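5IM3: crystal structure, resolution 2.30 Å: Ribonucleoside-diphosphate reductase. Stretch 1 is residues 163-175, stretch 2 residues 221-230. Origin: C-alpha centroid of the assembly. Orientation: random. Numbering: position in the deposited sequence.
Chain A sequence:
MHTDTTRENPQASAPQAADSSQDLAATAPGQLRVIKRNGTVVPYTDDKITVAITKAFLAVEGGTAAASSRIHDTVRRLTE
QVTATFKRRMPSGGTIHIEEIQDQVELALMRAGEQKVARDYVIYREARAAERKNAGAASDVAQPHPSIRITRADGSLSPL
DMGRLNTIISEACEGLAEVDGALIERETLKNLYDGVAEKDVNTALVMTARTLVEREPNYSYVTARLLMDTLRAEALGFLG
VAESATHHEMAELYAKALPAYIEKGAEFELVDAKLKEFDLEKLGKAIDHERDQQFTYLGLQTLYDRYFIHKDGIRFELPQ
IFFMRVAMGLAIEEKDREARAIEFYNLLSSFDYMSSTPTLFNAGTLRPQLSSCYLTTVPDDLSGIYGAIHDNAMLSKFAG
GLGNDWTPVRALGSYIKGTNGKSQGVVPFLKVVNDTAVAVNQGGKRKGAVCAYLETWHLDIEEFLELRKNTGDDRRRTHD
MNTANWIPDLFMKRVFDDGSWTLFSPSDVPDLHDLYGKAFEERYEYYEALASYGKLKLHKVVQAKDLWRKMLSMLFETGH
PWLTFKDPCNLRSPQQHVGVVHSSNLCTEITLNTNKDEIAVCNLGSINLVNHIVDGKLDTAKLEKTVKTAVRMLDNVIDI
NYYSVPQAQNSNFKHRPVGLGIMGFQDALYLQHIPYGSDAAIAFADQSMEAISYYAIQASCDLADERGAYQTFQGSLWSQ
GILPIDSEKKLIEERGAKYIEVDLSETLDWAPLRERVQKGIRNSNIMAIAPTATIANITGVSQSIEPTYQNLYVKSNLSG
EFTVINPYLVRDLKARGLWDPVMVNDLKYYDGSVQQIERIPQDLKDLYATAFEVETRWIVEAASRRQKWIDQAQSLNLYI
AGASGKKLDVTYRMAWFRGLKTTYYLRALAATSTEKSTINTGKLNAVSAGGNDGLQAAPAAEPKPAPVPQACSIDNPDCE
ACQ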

# COMPACT_ATOMS: atom_id res chain seq x y z
N GLY A 163 -4.47 -31.09 -63.18
CA GLY A 163 -4.63 -32.49 -62.80
C GLY A 163 -3.82 -32.84 -61.56
O GLY A 163 -4.32 -33.49 -60.64
N ARG A 164 -2.55 -32.42 -61.53
CA ARG A 164 -1.72 -32.70 -60.37
C ARG A 164 -2.18 -31.91 -59.15
O ARG A 164 -1.99 -32.37 -58.01
CB ARG A 164 -0.26 -32.38 -60.68
CG ARG A 164 0.71 -32.87 -59.61
CD ARG A 164 2.13 -32.39 -59.86
NE ARG A 164 3.09 -33.05 -58.97
CZ ARG A 164 3.30 -32.69 -57.70
NH1 ARG A 164 2.64 -31.67 -57.17
NH2 ARG A 164 4.19 -33.35 -56.97
N LEU A 165 -2.77 -30.74 -59.36
CA LEU A 165 -3.26 -29.94 -58.24
C LEU A 165 -4.41 -30.64 -57.53
O LEU A 165 -4.50 -30.61 -56.30
CB LEU A 165 -3.68 -28.56 -58.73
CG LEU A 165 -4.33 -27.65 -57.68
CD1 LEU A 165 -3.40 -27.44 -56.49
CD2 LEU A 165 -4.71 -26.32 -58.30
N ASN A 166 -5.31 -31.27 -58.29
CA ASN A 166 -6.40 -32.02 -57.68
C ASN A 166 -5.90 -33.28 -57.00
O ASN A 166 -6.54 -33.76 -56.05
CB ASN A 166 -7.45 -32.37 -58.74
CG ASN A 166 -8.27 -31.18 -59.17
OD1 ASN A 166 -9.34 -30.91 -58.62
ND2 ASN A 166 -7.78 -30.44 -60.16
N THR A 167 -4.78 -33.83 -57.45
CA THR A 167 -4.29 -35.09 -56.89
C THR A 167 -3.73 -34.90 -55.48
O THR A 167 -4.02 -35.69 -54.58
CB THR A 167 -3.23 -35.70 -57.80
OG1 THR A 167 -3.77 -35.85 -59.12
CG2 THR A 167 -2.80 -37.07 -57.28
N ILE A 168 -2.92 -33.85 -55.28
CA ILE A 168 -2.28 -33.67 -53.98
C ILE A 168 -3.29 -33.24 -52.93
O ILE A 168 -3.19 -33.64 -51.76
CB ILE A 168 -1.11 -32.67 -54.09
CG1 ILE A 168 -1.60 -31.30 -54.59
CG2 ILE A 168 -0.03 -33.21 -55.01
CD1 ILE A 168 -0.54 -30.22 -54.54
N ILE A 169 -4.28 -32.43 -53.31
CA ILE A 169 -5.25 -31.97 -52.32
C ILE A 169 -6.22 -33.09 -51.96
O ILE A 169 -6.73 -33.14 -50.83
CB ILE A 169 -5.99 -30.71 -52.81
CG1 ILE A 169 -6.98 -31.06 -53.93
CG2 ILE A 169 -5.01 -29.65 -53.28
CD1 ILE A 169 -8.42 -31.14 -53.46
N SER A 170 -6.48 -34.01 -52.89
CA SER A 170 -7.35 -35.14 -52.59
C SER A 170 -6.63 -36.15 -51.69
O SER A 170 -7.18 -36.60 -50.68
CB SER A 170 -7.82 -35.81 -53.88
OG SER A 170 -8.70 -36.88 -53.59
N GLU A 171 -5.40 -36.51 -52.06
CA GLU A 171 -4.60 -37.37 -51.19
C GLU A 171 -4.33 -36.71 -49.84
O GLU A 171 -4.01 -37.42 -48.88
CB GLU A 171 -3.28 -37.73 -51.88
CG GLU A 171 -3.46 -38.58 -53.14
CD GLU A 171 -2.14 -38.98 -53.79
OE1 GLU A 171 -1.09 -38.42 -53.41
OE2 GLU A 171 -2.16 -39.86 -54.68
N ALA A 172 -4.46 -35.39 -49.74
CA ALA A 172 -4.27 -34.70 -48.47
C ALA A 172 -5.52 -34.76 -47.60
O ALA A 172 -5.42 -34.95 -46.38
CB ALA A 172 -3.88 -33.24 -48.72
N CYS A 173 -6.71 -34.60 -48.20
CA CYS A 173 -7.96 -34.72 -47.48
C CYS A 173 -8.37 -36.16 -47.25
O CYS A 173 -9.45 -36.41 -46.69
CB CYS A 173 -9.08 -33.99 -48.23
SG CYS A 173 -8.94 -32.19 -48.22
N GLU A 174 -7.55 -37.12 -47.67
CA GLU A 174 -7.90 -38.53 -47.56
C GLU A 174 -8.05 -38.95 -46.11
O GLU A 174 -7.19 -38.65 -45.27
CB GLU A 174 -6.82 -39.36 -48.26
CG GLU A 174 -7.07 -40.86 -48.25
CD GLU A 174 -5.98 -41.62 -48.96
OE1 GLU A 174 -4.97 -40.99 -49.34
OE2 GLU A 174 -6.12 -42.85 -49.14
N GLY A 175 -9.14 -39.64 -45.81
CA GLY A 175 -9.34 -40.23 -44.50
C GLY A 175 -9.67 -39.26 -43.40
O GLY A 175 -9.59 -39.63 -42.22
N TYR A 221 -3.82 -31.76 -40.19
CA TYR A 221 -3.26 -32.87 -40.96
C TYR A 221 -3.19 -32.52 -42.44
O TYR A 221 -2.20 -32.82 -43.11
CB TYR A 221 -4.09 -34.14 -40.75
CG TYR A 221 -4.23 -34.56 -39.30
CD1 TYR A 221 -3.17 -35.13 -38.61
CD2 TYR A 221 -5.44 -34.40 -38.63
CE1 TYR A 221 -3.30 -35.52 -37.29
CE2 TYR A 221 -5.58 -34.79 -37.32
CZ TYR A 221 -4.51 -35.35 -36.65
OH TYR A 221 -4.65 -35.73 -35.34
N VAL A 222 -4.25 -31.89 -42.96
CA VAL A 222 -4.26 -31.49 -44.37
C VAL A 222 -3.14 -30.50 -44.64
O VAL A 222 -2.47 -30.56 -45.68
CB VAL A 222 -5.63 -30.90 -44.75
CG1 VAL A 222 -5.65 -30.49 -46.22
CG2 VAL A 222 -6.75 -31.89 -44.44
N THR A 223 -2.92 -29.56 -43.72
CA THR A 223 -1.87 -28.56 -43.91
C THR A 223 -0.50 -29.23 -43.97
O THR A 223 0.33 -28.87 -44.81
CB THR A 223 -1.92 -27.54 -42.77
OG1 THR A 223 -3.25 -27.02 -42.65
CG2 THR A 223 -0.96 -26.39 -43.05
N ALA A 224 -0.25 -30.20 -43.09
CA ALA A 224 1.04 -30.89 -43.10
C ALA A 224 1.23 -31.69 -44.38
O ALA A 224 2.33 -31.71 -44.96
CB ALA A 224 1.15 -31.81 -41.88
N ARG A 225 0.18 -32.37 -44.85
CA ARG A 225 0.30 -33.19 -46.05
C ARG A 225 0.57 -32.34 -47.28
O ARG A 225 1.27 -32.79 -48.20
CB ARG A 225 -0.96 -34.03 -46.23
CG ARG A 225 -1.18 -35.02 -45.10
CD ARG A 225 -2.52 -35.70 -45.20
NE ARG A 225 -2.85 -36.44 -43.98
CZ ARG A 225 -3.95 -37.16 -43.81
NH1 ARG A 225 -4.85 -37.26 -44.78
NH2 ARG A 225 -4.15 -37.79 -42.66
N LEU A 226 0.05 -31.12 -47.32
CA LEU A 226 0.34 -30.23 -48.44
C LEU A 226 1.79 -29.74 -48.40
O LEU A 226 2.47 -29.73 -49.42
CB LEU A 226 -0.63 -29.04 -48.43
CG LEU A 226 -2.10 -29.40 -48.65
CD1 LEU A 226 -3.00 -28.20 -48.40
CD2 LEU A 226 -2.32 -29.96 -50.05
N LEU A 227 2.27 -29.35 -47.21
CA LEU A 227 3.65 -28.92 -47.08
C LEU A 227 4.62 -30.03 -47.48
O LEU A 227 5.72 -29.75 -47.96
CB LEU A 227 3.92 -28.48 -45.64
CG LEU A 227 5.37 -28.11 -45.29
CD1 LEU A 227 5.86 -26.96 -46.16
CD2 LEU A 227 5.48 -27.75 -43.81
N MET A 228 4.23 -31.29 -47.27
CA MET A 228 5.10 -32.41 -47.61
C MET A 228 5.49 -32.39 -49.09
O MET A 228 6.55 -32.92 -49.45
CB MET A 228 4.41 -33.72 -47.27
CG MET A 228 5.33 -34.92 -47.19
SD MET A 228 6.25 -34.99 -45.64
CE MET A 228 4.90 -35.30 -44.49
N ASP A 229 4.66 -31.80 -49.94
CA ASP A 229 4.96 -31.77 -51.37
C ASP A 229 6.24 -30.99 -51.64
O ASP A 229 7.04 -31.38 -52.51
CB ASP A 229 3.79 -31.16 -52.14
CG ASP A 229 3.73 -31.63 -53.58
OD1 ASP A 229 3.91 -32.84 -53.83
OD2 ASP A 229 3.51 -30.78 -54.47
N THR A 230 6.47 -29.90 -50.91
CA THR A 230 7.71 -29.15 -51.05
C THR A 230 8.90 -29.96 -50.55
O THR A 230 9.98 -29.93 -51.15
CB THR A 230 7.63 -27.83 -50.29
OG1 THR A 230 6.48 -27.10 -50.71
CG2 THR A 230 8.88 -26.98 -50.55

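A single guanidinium nitrogen, NH1 of Arg225, ties down the C-terminal end of the opposing segment by bonding two backbone carbonyls at once. Arg225 NH1 donates to Ala172 O at 2.9 Å and to Glu174 O at 2.8 Å, with N-H...O angles of 131° and 152°. Glu174 O lies at the edge of the guanidinium, near its plane, where an N-H can aim at it well; Ala172 O sits obliquely, in keeping with the more bent angle. The main-chain oxygens are acceptors fixed by the backbone, and a guanidinium N-H is a strong donor to them. The side chain reaches them in extended form: chi1 is m, chi2 and chi3 are t, and chi4 is -178°. Its NE and NH2 are hydrogen-bonded elsewhere in the structure.

Stretch 2 is helical throughout; stretch 1 is helical for most of the contact, and Glu174 lies in the loop that follows. Their N-to-C directions differ by 141°, so the helices run roughly antiparallel but clearly splayed, and the axes approach to 8.8 Å. The backbones come nearest at Ala172 and Val222, whose CA atoms are 5.2 Å apart. The small side chain of Ala172 suits this close approach. Ala172 CB lies 3.9 Å from Arg225 CB, 3.9 Å from Leu226 CD2 and 4.1 Å from Val222 CG1, so one methyl meets three residues of the facing helix. Ala172 has 77 Å² covered by stretch 2, more than any other residue of the pair, out of 431 Å² buried in total.

The side chains beside Ala172 add apolar packing. Leu226, with chi1 m and chi2 t, starts sideways from its backbone but brings its end nearer to stretch 1, and Leu226 CD2 also lies 4.2 Å from Ile169 CG2. Toward the end of the first helix, Cys173 SG is 4.2 Å from Val222 CG1, even though the CA-to-CB bond of Cys173 points away from the other helix. These are van der Waals contacts between buried or partly exposed groups.

At the other end of the contact, polar chemistry returns as a salt bridge. Arg164 NH1 donates to Asp229 OD2 at 3.0 Å with an angle of 168°, and Arg164 NH2 donates to Asp229 OD1 at 3.2 Å with an angle of 157°. Two nitrogens thus face two oxygens, a bidentate pairing that joins charge attraction to directional hydrogen bonds, with OD2 at the guanidinium edge. The CA-to-CB bond of Asp229 points toward stretch 1, whereas that of Arg164 leaves sideways and the side chain reaches across with chi1, chi2 and chi3 all t. Beside the bridge, the CA-to-CB bond of Ile168 points toward stretch 2, and Ile168 CD1 lies 4.1 Å from Asp229 OD2, setting a hydrocarbon tip against the carboxylate.

The antiparallel course explains the layout: Arg164 early in stretch 1 meets Asp229 late in stretch 2, while Ala172 and Glu174 meet Arg225 further back along the second helix.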